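Local structure of putative metal-dependent hydrolase (Bacillus subtilis, 6KNS) at residues I62-H67 with V142-M147; T132-K137 with A146-D151; T138-T143 with T159-Y164. The protein is a zinc- and calcium-binding protein of the metallo-beta-lactamase fold, probably a hydrolase, with a tRNA 3'-processing type of activity only tentatively assigned. All coordinates share one frame; numbering follows the deposited sequence.

Contact 1 (I62-H67 with V142-M147); sequences ILSHYH and VTCYAM. With ZN (zinc ion), chain H.
Ser64 and Tyr145 join two backbones that run in nearly opposite senses, their overall directions 153° apart, through a single direct hydrogen bond: Tyr145 N donates to Ser64 O at 3.0 Å. Two residues from this pair on each chain, water 1 spans the gap, accepting from Tyr66 N and donating to Thr143 O. At the metal end, Val142 and Cys144 pack against two zinc-binding imidazoles. Val142 CG2 sits over the centre of the His67 ring, 3.7 Å from its centroid, a CH-pi contact, and the same methyl meets the edge of the His65 ring near CD2. Cys144 SG, anti to its own backbone N (chi1 177°), lies over a face of the His65 ring, 3.3 Å from His65 ND1. That nitrogen donates within the ring plane to Ser64 OG at 2.9 Å, while His65 NE2 binds zinc at 2.3 Å. At the other end Met147 meets Ile62 tip to tip, its CE 3.7 Å from Ile62 CG1 and tightly set against Ser64 CA. His65 and His67 follow strand 60-62 and begin the HxHxDH motif of the superfamily; His140 and Asp161 supply this zinc's other protein ligands. With one imidazole nitrogen on the metal and the other donating to Ser64, the serine acts as a second-shell residue that fixes the rotation of the His65 ring and may strengthen its donation to zinc.

Contact 2 (T132-K137 with A146-D151); sequences TITFLK and AMRITD
Arg148 and Thr134 lie side by side on one face of an antiparallel hairpin, and the arginine can be followed outward from the sheet. Its CB is 3.4 Å from Thr134 OG1, a hydroxyl that chi1 of 48° places between its own backbone N and carbonyl carbon. Arg148 CG, anti to the backbone N (chi1 172°), passes that oxygen at 3.9 Å, and CD lies 3.7 Å from Thr134 OG1. There the chain bends, with chi3 at -98°, and the guanidinium leaves the hairpin: NE donates to Phe171 O and NH2 to Glu173 O, tying the strand to helix 168-171 and the residues after it. Water 2 hydrogen-bonds Thr134 OG1 and donates to Arg148 O, so this carbonyl takes the water as well as Thr134 N.

Beneath these groups the strands 132-137 and 146-150 pair in regular register, each of Thr132-Thr150, Thr134-Arg148 and Leu136-Ala146 forming two backbone bonds. The last pair is uneven: Ala146 N reaches Leu136 O at 2.7 Å, whereas Leu136 N approaches Ala146 O from well above the carbonyl plane at 3.1 Å. The other face is apolar. Ile133 CG1 rests 4.0 Å from Ile149 CG1, Ile133 CG2 touches Met147 CB, and Phe135 CE1 lies 3.9 Å from Met147 CG; strands 35-39 and 60-62 of the other sheet cover this face.

The hairpin thus separates two chemistries. Its Ile133, Phe135, Met147 and Ile149 face supplies hydrocarbon to the interface between the two sheets of the alpha-beta/beta-alpha sandwich of the metallo-beta-lactamase fold. The Thr134 and Arg148 face combines packing of Leu136 and Ala146 on Phe168 and Phe171 with polar bonds, the arginine charge being held by main-chain carbonyl oxygens.

Contact 3 (T138-T143 with T159-Y164); sequences TIHPVT and TADSSY. With ZN (zinc ion), chain H; ZN (zinc ion), chain G.
Ile139 and Ser163 bring two irregular loops together through the backbone, Ser163 N donating to Ile139 O at 3.0 Å. Side chains add two further links. Thr138 OG1 donates almost straight down the C=O direction of Asp161, at 2.8 Å from Asp161 O. Ser162 OG accepts from Ile139 N at 3.1 Å and itself donates to Ser163 O at 2.6 Å, in the carbonyl plane and on a lone pair, so one hydroxyl relays between the loops. Ile139 CB and CG2 lie against Ser163 OG. Nearer the metals, Asp161 CB sits over one face of the His140 ring, offset toward the rim and 3.2 Å from His140 CE1, with Pro141 CD over the opposite face. The ring and the carboxylate are turned 84° apart, yet both reach one zinc: His140 NE2 at 2.3 Å and Asp161 OD2 at 2.4 Å. Asp161 OD2 also binds the second zinc, a bridging carboxylate as in the RNase Z and glyoxalase II type of dinuclear site in this superfamily. His65 and His67 complete the first zinc's protein ligands, and Asp69, His70 and His217 those of the second. His140 ND1 donates to Gly194 O, which fixes the ring's rotation from the side away from the metal. Two positive ions sharing a single oxygen would be expected to draw charge from that carboxylate, while the hydroxyl bond to Asp161 O anchors the main chain from which the bridge extends.

Contacts 1 and 3 are buried and made largely by loops, although Ile139 of contact 3 is exposed, and each brings two ligands to one zinc; contact 2 is the partly buried pairing of the hairpin strands, farther from the metals. Strand 145-150 connects contacts 1 and 2, which share Ala146 and Met147, whereas Val142 and Thr143 belong to both contacts 1 and 3. The hairpin's own connecting loop carries His140 to the metal, while its strands rest on the neighbouring sheet. Chemistry changes along this path: repeated backbone bonds and aliphatic packing in contact 2, a single direct backbone bond with sulfur and methyl groups over imidazoles in contact 1, and hydroxyl links beside a bridging carboxylate in contact 3.

Contact 1 (I62-H67 with V142-M147)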
loop_
_atom_site.group_PDB
_atom_site.type_symbol
_atom_site.label_atom_id
_atom_site.label_comp_id
_atom_site.label_asym_id
_atom_site.label_seq_id
_atom_site.Cartn_x
_atom_site.Cartn_y
_atom_site.Cartn_z
ATOM N N ILE A 62 4.451 15.430 -0.431
ATOM C CA ILE A 62 5.526 15.696 0.535
ATOM C C ILE A 62 5.471 14.639 1.627
ATOM O O ILE A 62 4.367 14.259 2.071
ATOM C CB ILE A 62 5.462 17.134 1.133
ATOM C CG1 ILE A 62 6.616 17.373 2.107
ATOM C CG2 ILE A 62 4.174 17.373 1.904
ATOM C CD1 ILE A 62 6.865 18.886 2.333
ATOM N N LEU A 63 6.654 14.173 2.010
ATOM C CA LEU A 63 6.863 13.065 2.915
ATOM C C LEU A 63 7.568 13.504 4.205
ATOM O O LEU A 63 8.627 14.099 4.158
ATOM C CB LEU A 63 7.749 12.034 2.227
ATOM C CG LEU A 63 7.167 11.481 0.932
ATOM C CD1 LEU A 63 8.169 10.465 0.348
ATOM C CD2 LEU A 63 5.757 10.826 1.155
ATOM N N SER A 64 6.940 13.248 5.358
ATOM C CA SER A 64 7.511 13.666 6.641
ATOM C C SER A 64 8.759 12.824 6.976
ATOM O O SER A 64 9.717 13.341 7.558
ATOM C CB SER A 64 6.505 13.481 7.772
ATOM O OG SER A 64 6.055 12.127 7.809
ATOM N N HIS A 65 8.716 11.543 6.631
ATOM C CA HIS A 65 9.797 10.623 6.903
ATOM C C HIS A 65 9.594 9.315 6.152
ATOM O O HIS A 65 8.553 9.129 5.499
ATOM C CB HIS A 65 9.977 10.387 8.401
ATOM C CG HIS A 65 8.885 9.609 9.089
ATOM N ND1 HIS A 65 7.578 10.047 9.173
ATOM C CD2 HIS A 65 8.952 8.476 9.840
ATOM C CE1 HIS A 65 6.891 9.195 9.923
ATOM N NE2 HIS A 65 7.699 8.233 10.335
ATOM N N TYR A 66 10.574 8.421 6.223
ATOM C CA TYR A 66 10.578 7.266 5.353
ATOM C C TYR A 66 10.230 5.927 6.000
ATOM O O TYR A 66 10.519 4.869 5.445
ATOM C CB TYR A 66 11.941 7.176 4.670
ATOM C CG TYR A 66 12.298 8.415 3.817
ATOM C CD1 TYR A 66 11.673 8.626 2.606
ATOM C CD2 TYR A 66 13.251 9.314 4.209
ATOM C CE1 TYR A 66 11.977 9.693 1.807
ATOM C CE2 TYR A 66 13.587 10.429 3.385
ATOM C CZ TYR A 66 12.921 10.609 2.200
ATOM O OH TYR A 66 13.184 11.637 1.325
ATOM N N HIS A 67 9.526 5.962 7.115
ATOM C CA HIS A 67 8.936 4.745 7.696
ATOM C C HIS A 67 7.867 4.214 6.718
ATOM O O HIS A 67 7.163 5.007 6.085
ATOM C CB HIS A 67 8.291 5.067 9.056
ATOM C CG HIS A 67 9.190 4.892 10.238
ATOM N ND1 HIS A 67 8.904 5.435 11.478
ATOM C CD2 HIS A 67 10.328 4.163 10.397
ATOM C CE1 HIS A 67 9.848 5.076 12.342
ATOM N NE2 HIS A 67 10.724 4.307 11.709
ATOM N N VAL A 142 13.717 7.519 13.329
ATOM C CA VAL A 142 14.366 7.951 12.089
ATOM C C VAL A 142 14.119 9.438 11.934
ATOM O O VAL A 142 13.229 9.996 12.568
ATOM C CB VAL A 142 13.869 7.205 10.817
ATOM C CG1 VAL A 142 14.235 5.694 10.865
ATOM C CG2 VAL A 142 12.355 7.421 10.560
ATOM N N THR A 143 14.918 10.087 11.099
ATOM C CA THR A 143 14.766 11.491 10.801
ATOM C C THR A 143 13.345 11.766 10.344
ATOM O O THR A 143 12.801 11.073 9.472
ATOM C CB THR A 143 15.750 11.908 9.689
ATOM O OG1 THR A 143 17.054 11.577 10.120
ATOM C CG2 THR A 143 15.702 13.389 9.401
ATOM N N CYS A 144 12.716 12.749 10.959
ATOM C CA CYS A 144 11.334 13.016 10.612
ATOM C C CYS A 144 11.072 14.494 10.806
ATOM O O CYS A 144 11.669 15.095 11.712
ATOM C CB CYS A 144 10.390 12.119 11.452
ATOM S SG CYS A 144 8.667 12.437 11.149
ATOM N N TYR A 145 10.238 15.098 9.933
ATOM C CA TYR A 145 9.907 16.529 10.077
ATOM C C TYR A 145 8.418 16.777 10.172
ATOM O O TYR A 145 7.659 16.324 9.325
ATOM C CB TYR A 145 10.494 17.382 8.929
ATOM C CG TYR A 145 11.973 17.403 8.961
ATOM C CD1 TYR A 145 12.669 18.400 9.637
ATOM C CD2 TYR A 145 12.686 16.378 8.384
ATOM C CE1 TYR A 145 14.074 18.384 9.699
ATOM C CE2 TYR A 145 14.068 16.352 8.431
ATOM C CZ TYR A 145 14.757 17.353 9.074
ATOM O OH TYR A 145 16.127 17.272 9.104
ATOM N N ALA A 146 8.030 17.554 11.197
ATOM C CA ALA A 146 6.687 18.095 11.308
ATOM C C ALA A 146 6.559 19.226 10.314
ATOM O O ALA A 146 7.578 19.750 9.865
ATOM C CB ALA A 146 6.409 18.579 12.710
ATOM N N MET A 147 5.328 19.577 9.946
ATOM C CA MET A 147 5.099 20.598 8.934
ATOM C C MET A 147 4.046 21.609 9.356
ATOM O O MET A 147 3.041 21.256 9.963
ATOM C CB MET A 147 4.648 19.968 7.634
ATOM C CG MET A 147 5.613 18.954 7.077
ATOM S SD MET A 147 4.870 18.047 5.712
ATOM C CE MET A 147 6.020 16.671 5.714
HETATM ZN ZN ZN H . 7.397 6.790 12.050
HETATM O O HOH W 1 13.096 9.114 7.607
#

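Contact 2 (T132-K137 with A146-D151)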
loop_
_atom_site.group_PDB
_atom_site.type_symbol
_atom_site.label_atom_id
_atom_site.label_comp_id
_atom_site.label_asym_id
_atom_site.label_seq_id
_atom_site.Cartn_x
_atom_site.Cartn_y
_atom_site.Cartn_z
ATOM N N THR A 132 2.707 27.597 1.643
ATOM C CA THR A 132 4.057 27.807 2.149
ATOM C C THR A 132 4.189 26.843 3.332
ATOM O O THR A 132 3.344 26.873 4.242
ATOM C CB THR A 132 4.279 29.268 2.604
ATOM O OG1 THR A 132 4.003 30.150 1.509
ATOM C CG2 THR A 132 5.715 29.510 3.117
ATOM N N ILE A 133 5.234 25.998 3.297
ATOM C CA ILE A 133 5.466 24.968 4.305
ATOM C C ILE A 133 6.768 25.274 5.033
ATOM O O ILE A 133 7.780 25.599 4.398
ATOM C CB ILE A 133 5.542 23.541 3.649
ATOM C CG1 ILE A 133 4.345 23.312 2.729
ATOM C CG2 ILE A 133 5.595 22.432 4.720
ATOM C CD1 ILE A 133 4.359 21.967 2.070
ATOM N N THR A 134 6.730 25.178 6.358
ATOM C CA THR A 134 7.920 25.251 7.204
ATOM C C THR A 134 7.948 23.983 8.069
ATOM O O THR A 134 6.920 23.302 8.220
ATOM C CB THR A 134 7.951 26.523 8.116
ATOM O OG1 THR A 134 6.691 26.669 8.759
ATOM C CG2 THR A 134 8.314 27.840 7.324
ATOM N N PHE A 135 9.110 23.670 8.634
ATOM C CA PHE A 135 9.409 22.319 9.170
ATOM C C PHE A 135 9.971 22.374 10.584
ATOM O O PHE A 135 10.637 23.329 10.931
ATOM C CB PHE A 135 10.445 21.646 8.282
ATOM C CG PHE A 135 10.000 21.510 6.859
ATOM C CD1 PHE A 135 9.195 20.452 6.465
ATOM C CD2 PHE A 135 10.300 22.476 5.941
ATOM C CE1 PHE A 135 8.733 20.337 5.155
ATOM C CE2 PHE A 135 9.863 22.355 4.628
ATOM C CZ PHE A 135 9.061 21.292 4.242
ATOM N N LEU A 136 9.712 21.337 11.371
ATOM C CA LEU A 136 10.373 21.142 12.671
ATOM C C LEU A 136 10.827 19.681 12.764
ATOM O O LEU A 136 10.021 18.757 12.554
ATOM C CB LEU A 136 9.424 21.471 13.813
ATOM C CG LEU A 136 9.887 21.226 15.255
ATOM C CD1 LEU A 136 11.049 22.172 15.636
ATOM C CD2 LEU A 136 8.712 21.382 16.245
ATOM N N LYS A 137 12.109 19.460 13.072
ATOM C CA LYS A 137 12.587 18.089 13.293
ATOM C C LYS A 137 11.908 17.473 14.521
ATOM O O LYS A 137 11.759 18.143 15.542
ATOM C CB LYS A 137 14.075 18.087 13.495
ATOM C CG LYS A 137 14.717 16.725 13.284
ATOM C CD LYS A 137 16.267 16.933 13.131
ATOM C CE LYS A 137 16.978 15.600 12.965
ATOM N NZ LYS A 137 16.509 14.656 14.030
ATOM N N ALA A 146 8.030 17.554 11.197
ATOM C CA ALA A 146 6.687 18.095 11.308
ATOM C C ALA A 146 6.559 19.226 10.314
ATOM O O ALA A 146 7.578 19.750 9.865
ATOM C CB ALA A 146 6.409 18.579 12.710
ATOM N N MET A 147 5.328 19.577 9.946
ATOM C CA MET A 147 5.099 20.598 8.934
ATOM C C MET A 147 4.046 21.609 9.356
ATOM O O MET A 147 3.041 21.256 9.963
ATOM C CB MET A 147 4.648 19.968 7.634
ATOM C CG MET A 147 5.613 18.954 7.077
ATOM S SD MET A 147 4.870 18.047 5.712
ATOM C CE MET A 147 6.020 16.671 5.714
ATOM N N ARG A 148 4.304 22.877 9.037
ATOM C CA ARG A 148 3.341 23.953 9.233
ATOM C C ARG A 148 2.969 24.436 7.839
ATOM O O ARG A 148 3.842 24.895 7.087
ATOM C CB ARG A 148 3.958 25.083 10.031
ATOM C CG ARG A 148 3.049 26.307 10.080
ATOM C CD ARG A 148 3.685 27.562 10.653
ATOM N NE ARG A 148 3.313 27.715 12.035
ATOM C CZ ARG A 148 2.457 28.593 12.542
ATOM N NH1 ARG A 148 1.867 29.519 11.816
ATOM N NH2 ARG A 148 2.207 28.526 13.828
ATOM N N ILE A 149 1.688 24.321 7.487
ATOM C CA ILE A 149 1.228 24.591 6.128
ATOM C C ILE A 149 0.229 25.730 6.126
ATOM O O ILE A 149 -0.823 25.640 6.746
ATOM C CB ILE A 149 0.626 23.331 5.478
ATOM C CG1 ILE A 149 1.663 22.189 5.495
ATOM C CG2 ILE A 149 0.221 23.627 4.042
ATOM C CD1 ILE A 149 1.171 20.845 4.991
ATOM N N THR A 150 0.573 26.821 5.446
ATOM C CA THR A 150 -0.326 27.942 5.356
ATOM C C THR A 150 -0.585 28.337 3.917
ATOM O O THR A 150 0.206 28.057 3.041
ATOM C CB THR A 150 0.186 29.166 6.162
ATOM O OG1 THR A 150 -0.824 30.184 6.144
ATOM C CG2 THR A 150 1.534 29.731 5.618
ATOM N N ASP A 151 -1.734 28.957 3.686
ATOM C CA ASP A 151 -2.044 29.562 2.392
ATOM C C ASP A 151 -2.145 31.068 2.521
ATOM O O ASP A 151 -2.599 31.716 1.585
ATOM C CB ASP A 151 -3.363 29.011 1.819
ATOM C CG ASP A 151 -4.565 29.296 2.708
ATOM O OD1 ASP A 151 -4.434 30.026 3.727
ATOM O OD2 ASP A 151 -5.655 28.796 2.379
HETATM O O HOH W 2 4.619 27.580 7.159
#

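Contact 3 (T138-T143 with T159-Y164)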
loop_
_atom_site.group_PDB
_atom_site.type_symbol
_atom_site.label_atom_id
_atom_site.label_comp_id
_atom_site.label_asym_id
_atom_site.label_seq_id
_atom_site.Cartn_x
_atom_site.Cartn_y
_atom_site.Cartn_z
ATOM N N THR A 138 11.458 16.221 14.400
ATOM C CA THR A 138 10.762 15.559 15.507
ATOM C C THR A 138 11.727 14.646 16.288
ATOM O O THR A 138 12.850 14.411 15.867
ATOM C CB THR A 138 9.554 14.764 14.996
ATOM O OG1 THR A 138 9.977 13.695 14.134
ATOM C CG2 THR A 138 8.568 15.703 14.220
ATOM N N ILE A 139 11.280 14.146 17.429
ATOM C CA ILE A 139 12.040 13.170 18.173
ATOM C C ILE A 139 11.444 11.837 17.775
ATOM O O ILE A 139 10.330 11.516 18.166
ATOM C CB ILE A 139 11.956 13.385 19.669
ATOM C CG1 ILE A 139 12.253 14.859 20.012
ATOM C CG2 ILE A 139 12.910 12.421 20.376
ATOM C CD1 ILE A 139 12.621 15.092 21.493
ATOM N N HIS A 140 12.168 11.091 16.937
ATOM C CA HIS A 140 11.636 9.864 16.354
ATOM C C HIS A 140 12.803 8.921 15.999
ATOM O O HIS A 140 13.920 9.373 15.843
ATOM C CB HIS A 140 10.818 10.238 15.119
ATOM C CG HIS A 140 9.826 9.211 14.723
ATOM N ND1 HIS A 140 8.896 8.715 15.606
ATOM C CD2 HIS A 140 9.619 8.565 13.547
ATOM C CE1 HIS A 140 8.150 7.815 14.991
ATOM N NE2 HIS A 140 8.569 7.706 13.745
ATOM N N PRO A 141 12.570 7.601 15.937
ATOM C CA PRO A 141 13.737 6.753 15.684
ATOM C C PRO A 141 14.376 6.889 14.310
ATOM O O PRO A 141 15.418 6.324 14.120
ATOM C CB PRO A 141 13.203 5.312 15.867
ATOM C CG PRO A 141 11.826 5.431 16.402
ATOM C CD PRO A 141 11.362 6.835 16.274
ATOM N N VAL A 142 13.717 7.519 13.329
ATOM C CA VAL A 142 14.366 7.951 12.089
ATOM C C VAL A 142 14.119 9.438 11.934
ATOM O O VAL A 142 13.229 9.996 12.568
ATOM C CB VAL A 142 13.869 7.205 10.817
ATOM C CG1 VAL A 142 14.235 5.694 10.865
ATOM C CG2 VAL A 142 12.355 7.421 10.560
ATOM N N THR A 143 14.918 10.087 11.099
ATOM C CA THR A 143 14.766 11.491 10.801
ATOM C C THR A 143 13.345 11.766 10.344
ATOM O O THR A 143 12.801 11.073 9.472
ATOM C CB THR A 143 15.750 11.908 9.689
ATOM O OG1 THR A 143 17.054 11.577 10.120
ATOM C CG2 THR A 143 15.702 13.389 9.401
ATOM N N THR A 159 2.086 17.229 13.033
ATOM C CA THR A 159 3.231 16.830 13.840
ATOM C C THR A 159 4.071 15.734 13.182
ATOM O O THR A 159 5.164 15.436 13.657
ATOM C CB THR A 159 2.805 16.251 15.223
ATOM O OG1 THR A 159 2.055 15.039 15.017
ATOM C CG2 THR A 159 1.974 17.239 16.023
ATOM N N ALA A 160 3.571 15.095 12.123
ATOM C CA ALA A 160 4.147 13.843 11.696
ATOM C C ALA A 160 4.269 12.958 12.952
ATOM O O ALA A 160 3.397 13.005 13.842
ATOM C CB ALA A 160 5.489 14.049 10.988
ATOM N N ASP A 161 5.326 12.160 13.029
ATOM C CA ASP A 161 5.542 11.280 14.167
ATOM C C ASP A 161 6.549 11.876 15.098
ATOM O O ASP A 161 7.625 12.278 14.661
ATOM C CB ASP A 161 6.132 9.967 13.712
ATOM C CG ASP A 161 5.145 9.105 12.951
ATOM O OD1 ASP A 161 4.057 9.556 12.505
ATOM O OD2 ASP A 161 5.491 7.940 12.850
ATOM N N SER A 162 6.252 11.867 16.390
ATOM C CA SER A 162 7.211 12.371 17.383
ATOM C C SER A 162 6.816 11.960 18.789
ATOM O O SER A 162 5.630 11.789 19.079
ATOM C CB SER A 162 7.238 13.893 17.319
ATOM O OG SER A 162 8.296 14.442 18.087
ATOM N N SER A 163 7.796 11.802 19.664
ATOM C CA SER A 163 7.530 11.902 21.101
ATOM C C SER A 163 7.532 13.392 21.465
ATOM O O SER A 163 7.895 14.262 20.650
ATOM C CB SER A 163 8.582 11.148 21.942
ATOM O OG SER A 163 9.885 11.679 21.754
ATOM N N TYR A 164 7.128 13.683 22.689
ATOM C CA TYR A 164 6.792 15.056 23.068
ATOM C C TYR A 164 8.042 15.958 23.069
ATOM O O TYR A 164 9.111 15.509 23.464
ATOM C CB TYR A 164 6.077 15.105 24.454
ATOM C CG TYR A 164 5.911 16.547 24.903
ATOM C CD1 TYR A 164 4.872 17.335 24.408
ATOM C CD2 TYR A 164 6.851 17.141 25.707
ATOM C CE1 TYR A 164 4.759 18.666 24.761
ATOM C CE2 TYR A 164 6.755 18.471 26.059
ATOM C CZ TYR A 164 5.717 19.230 25.574
ATOM O OH TYR A 164 5.640 20.546 25.943
HETATM ZN ZN ZN H . 7.397 6.790 12.050
HETATM ZN ZN ZN G . 4.285 6.589 11.509
#